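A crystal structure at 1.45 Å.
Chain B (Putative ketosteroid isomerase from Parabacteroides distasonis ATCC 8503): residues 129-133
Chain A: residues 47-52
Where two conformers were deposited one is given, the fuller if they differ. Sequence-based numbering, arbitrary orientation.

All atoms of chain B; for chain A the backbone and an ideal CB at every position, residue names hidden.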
ATOM      1  N   TYR B 129      10.258   4.966   5.722  1.00  6.25           N
ATOM      2  CA  TYR B 129      11.552   4.543   6.246  1.00  6.42           C
ATOM      3  C   TYR B 129      11.395   3.300   7.089  1.00  7.13           C
ATOM      4  O   TYR B 129      10.428   3.134   7.782  1.00  7.15           O
ATOM      5  CB  TYR B 129      12.162   5.611   7.136  1.00  8.93           C
ATOM      6  CG  TYR B 129      12.436   6.925   6.464  1.00  8.81           C
ATOM      7  CD1 TYR B 129      13.181   6.990   5.316  1.00 12.31           C
ATOM      8  CD2 TYR B 129      12.031   8.126   7.069  1.00  9.13           C
ATOM      9  CE1 TYR B 129      13.499   8.231   4.724  1.00 15.25           C
ATOM     10  CE2 TYR B 129      12.349   9.369   6.480  1.00 11.02           C
ATOM     11  CZ  TYR B 129      13.048   9.382   5.303  1.00  9.80           C
ATOM     12  OH  TYR B 129      13.392  10.590   4.722  1.00 17.62           O
ATOM     13  N   VAL B 130      12.426   2.464   7.062  1.00  6.77           N
ATOM     14  CA  VAL B 130      12.509   1.313   7.949  1.00  6.53           C
ATOM     15  C   VAL B 130      12.917   1.818   9.328  1.00  7.51           C
ATOM     16  O   VAL B 130      13.974   2.466   9.480  1.00  6.74           O
ATOM     17  CB  VAL B 130      13.544   0.281   7.474  1.00  5.95           C
ATOM     18  CG1 VAL B 130      13.857  -0.784   8.561  1.00  5.02           C
ATOM     19  CG2 VAL B 130      13.084  -0.427   6.166  1.00  5.91           C
ATOM     20  N   LYS B 131      12.089   1.531  10.337  1.00  7.40           N
ATOM     21  CA  LYS B 131      12.405   1.822  11.737  1.00  7.10           C
ATOM     22  C   LYS B 131      12.996   3.219  11.931  1.00  8.76           C
ATOM     23  O   LYS B 131      14.118   3.364  12.480  1.00  9.72           O
ATOM     24  CB  LYS B 131      13.375   0.746  12.252  1.00  8.54           C
ATOM     25  CG  LYS B 131      12.727  -0.619  12.257  1.00 11.11           C
ATOM     26  CD  LYS B 131      13.705  -1.747  12.655  1.00 16.83           C
ATOM     27  CE  LYS B 131      13.948  -1.760  14.106  1.00 17.14           C
ATOM     28  NZ  LYS B 131      14.762  -2.959  14.496  1.00 12.96           N
ATOM     29  N   PRO B 132      12.254   4.262  11.523  1.00  7.39           N
ATOM     30  CA  PRO B 132      12.791   5.619  11.592  1.00 12.62           C
ATOM     31  C   PRO B 132      13.068   6.074  13.005  1.00 12.72           C
ATOM     32  O   PRO B 132      13.979   6.912  13.190  1.00 15.21           O
ATOM     33  CB  PRO B 132      11.683   6.480  10.967  1.00 12.70           C
ATOM     34  CG  PRO B 132      10.435   5.658  11.095  1.00 12.13           C
ATOM     35  CD  PRO B 132      10.905   4.242  10.938  1.00  7.14           C
ATOM     36  N   LEU B 133      12.292   5.576  13.979  1.00  9.82           N
ATOM     37  CA  LEU B 133      12.488   5.927  15.387  1.00 18.31           C
ATOM     38  C   LEU B 133      13.203   4.791  16.130  1.00 28.73           C
ATOM     39  O   LEU B 133      12.786   4.380  17.227  1.00 35.46           O
ATOM     40  CB  LEU B 133      11.156   6.300  16.046  1.00 19.02           C
ATOM     41  CG  LEU B 133      10.363   7.375  15.280  1.00 22.47           C
ATOM     42  CD1 LEU B 133       9.157   7.823  16.098  1.00 31.26           C
ATOM     43  CD2 LEU B 133      11.209   8.569  14.888  1.00 24.69           C
TER
ATOM     44  N   UNK A  47       4.948  -1.874   9.257  1.00  4.58           N
ATOM     45  CA  UNK A  47       4.752  -0.734  10.160  1.00  5.14           C
ATOM     46  C   UNK A  47       6.124  -0.205  10.560  1.00  5.79           C
ATOM     47  O   UNK A  47       7.151  -0.796  10.210  1.00  4.84           O
ATOM     48  CB  UNK A  47       3.935  -1.129  11.392  1.00  5.14           C
ATOM     49  N   UNK A  48       6.160   0.915  11.277  1.00  4.95           N
ATOM     50  CA  UNK A  48       7.477   1.543  11.563  1.00  7.31           C
ATOM     51  C   UNK A  48       8.390   0.791  12.473  1.00  8.34           C
ATOM     52  O   UNK A  48       9.528   1.230  12.615  1.00  9.90           O
ATOM     53  CB  UNK A  48       7.261   2.927  12.178  1.00  7.31           C
ATOM     54  N   UNK A  49       7.952  -0.318  13.053  1.00  6.37           N
ATOM     55  CA  UNK A  49       8.840  -1.006  13.986  0.75  6.31           C
ATOM     56  C   UNK A  49       9.532  -2.234  13.399  1.00  9.01           C
ATOM     57  O   UNK A  49      10.376  -2.821  14.078  1.00  8.54           O
ATOM     58  CB  UNK A  49       8.046  -1.424  15.225  0.75  6.31           C
ATOM     59  N   UNK A  50       9.152  -2.625  12.165  1.00  6.12           N
ATOM     60  CA  UNK A  50       9.656  -3.820  11.540  1.00  5.80           C
ATOM     61  C   UNK A  50      10.832  -3.556  10.617  1.00  6.53           C
ATOM     62  O   UNK A  50      10.794  -2.626   9.774  1.00  7.94           O
ATOM     63  CB  UNK A  50       8.531  -4.506  10.762  1.00  5.80           C
ATOM     64  N   UNK A  51      11.883  -4.342  10.718  1.00  5.45           N
ATOM     65  CA  UNK A  51      12.973  -4.156   9.782  1.00  4.51           C
ATOM     66  C   UNK A  51      12.553  -4.453   8.331  1.00  7.22           C
ATOM     67  O   UNK A  51      12.985  -3.773   7.393  1.00  7.94           O
ATOM     68  CB  UNK A  51      14.149  -5.049  10.182  1.00  4.51           C
ATOM     69  N   UNK A  52      11.722  -5.486   8.152  1.00  5.84           N
ATOM     70  CA  UNK A  52      11.188  -5.870   6.862  1.00  7.00           C
ATOM     71  C   UNK A  52       9.739  -6.263   7.063  1.00  5.86           C
ATOM     72  O   UNK A  52       9.292  -6.534   8.184  1.00  6.11           O
ATOM     73  CB  UNK A  52      11.995  -7.008   6.233  1.00  7.00           C
TER

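At position 47, CA-to-CB points away from chain B, and nothing of that stretch lies within 5.5 Å of the ideal CB. Phi/psi of -149/174 is an extended backbone leading into a type I turn over 47 to 50. Chain B sets no demand here. The turn does: a short acceptor such as Asp, Asn, Ser or Thr could reach back to free amides in the turn. The residue is D47(A). Its OD1 accepts from the backbone N of position 49 at 2.8 Å, an angle of 160° at the hydrogen. Its O accepts a weak bond from the N of position 50 at 3.3 Å, which helps close the turn.

Position 48 lies nearest K131(B), with the two CA atoms 4.9 Å apart. CA-to-CB points sideways, and the ideal CB is 4.1 Å from P132(B) CD. Chain B offers an apolar ring carbon here and no charge. Phi/psi of -68/-5 suits the second place of a type I turn. Pro fits well, and Ala, Ser, Lys or Glu could also be accommodated. The residue is P48(A). Its CB packs 4.2 Å from P132(B) CD. Its O does more: it lies 3.1 Å from K131(B) CA, a CA-H...O contact with an angle of 155° at the hydrogen. Water 2 donates to P48(A) O and accepts from L133(B) N, so the same carbonyl is tied to chain B twice.

At position 49, CA-to-CB points away, and the ideal CB has no chain B atom within 5.5 Å. Phi/psi of -102/-7 continues the turn. Small polar residues such as Ser, Asp, Asn or Thr suit it, and so does Gly. The residue is S49(A), with chi1 at 73° (p). Its OG donates to D47(A) OD1 at 2.8 Å, so side chain and backbone N share one acceptor. Its backbone faces the lysine: S49(A) O is 3.7 Å from K131(B) CG, and water 3 links that O to K131(B) NZ.

Position 50 also points its CA-to-CB bond away. Phi/psi of -96/133 returns the chain to an extended form. Many side chains would do, as chain B does not select. The residue is L50(A). Its O meets chain B, 3.8 Å from V130(B) CG1. Water 1 accepts from K131(B) N and lies 2.8 Å from both L50(A) O and D47(A) O; it need not donate to both.

At position 51, CA-to-CB points sideways. The ideal CB is 4.1 Å from K131(B) CD and 4.6 Å from V130(B) CG1. Chain B thus offers aliphatic surface, with a lysine charge beyond. A long acidic chain suits both, while Gln, Met or Leu could use the apolar part. The residue is E51(A). Its CB packs 4.1 Å from K131(B) CD, and its CG lies 4.3 Å from V130(B) CG1. Its backbone comes closer: E51(A) O is 3.3 Å from V130(B) CG1. The carboxylate reaches the ammonium through water 4, which donates to OE1 and accepts from K131(B) NZ.

At position 52, CA-to-CB points away and no chain B atom is within 5.5 Å of the ideal CB, so chain B does not restrict the choice. The residue is T52(A), whose OG1 is hydrogen-bonded elsewhere in the structure.

Chain A (47-52) DPSLET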
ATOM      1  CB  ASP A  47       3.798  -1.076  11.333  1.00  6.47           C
ATOM      2  CG  ASP A  47       4.444  -1.922  12.457  1.00  5.40           C
ATOM      3  OD1 ASP A  47       5.670  -1.840  12.691  1.00  6.74           O
ATOM      4  OD2 ASP A  47       3.630  -2.599  13.149  1.00  6.78           O
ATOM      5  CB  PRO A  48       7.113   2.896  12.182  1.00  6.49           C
ATOM      6  CG  PRO A  48       5.732   3.153  11.640  1.00  8.39           C
ATOM      7  CD  PRO A  48       5.055   1.836  11.543  1.00  5.68           C
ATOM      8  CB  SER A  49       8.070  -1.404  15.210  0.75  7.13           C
ATOM      9  OG  SER A  49       7.200  -2.483  14.929  0.75  6.93           O
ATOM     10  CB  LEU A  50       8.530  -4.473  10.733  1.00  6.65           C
ATOM     11  CG  LEU A  50       7.335  -4.962  11.573  1.00  7.23           C
ATOM     12  CD1 LEU A  50       6.129  -5.266  10.737  1.00  7.51           C
ATOM     13  CD2 LEU A  50       7.746  -6.188  12.316  1.00  7.87           C
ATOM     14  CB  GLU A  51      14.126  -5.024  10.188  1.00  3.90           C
ATOM     15  CG  GLU A  51      15.346  -4.749   9.357  1.00  9.17           C
ATOM     16  CD  GLU A  51      16.493  -5.699   9.638  1.00  9.53           C
ATOM     17  OE1 GLU A  51      16.686  -6.120  10.812  1.00  8.99           O
ATOM     18  OE2 GLU A  51      17.224  -6.026   8.650  1.00 12.47           O
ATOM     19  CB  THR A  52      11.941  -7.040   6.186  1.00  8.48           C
ATOM     20  OG1 THR A  52      11.828  -8.227   6.975  1.00  7.60           O
ATOM     21  CG2 THR A  52      13.411  -6.709   5.945  1.00  9.61           C
TER
HETATM   22  O   HOH W   1       9.707  -0.137   9.310  1.00  6.35           O
HETATM   23  O   HOH W   2      10.382   3.405  14.125  1.00 16.73           O
HETATM   24  O   HOH W   3      12.666  -4.947  15.046  0.55 20.22           O
HETATM   25  O   HOH W   4      16.556  -4.516  13.094  1.00 14.29           O
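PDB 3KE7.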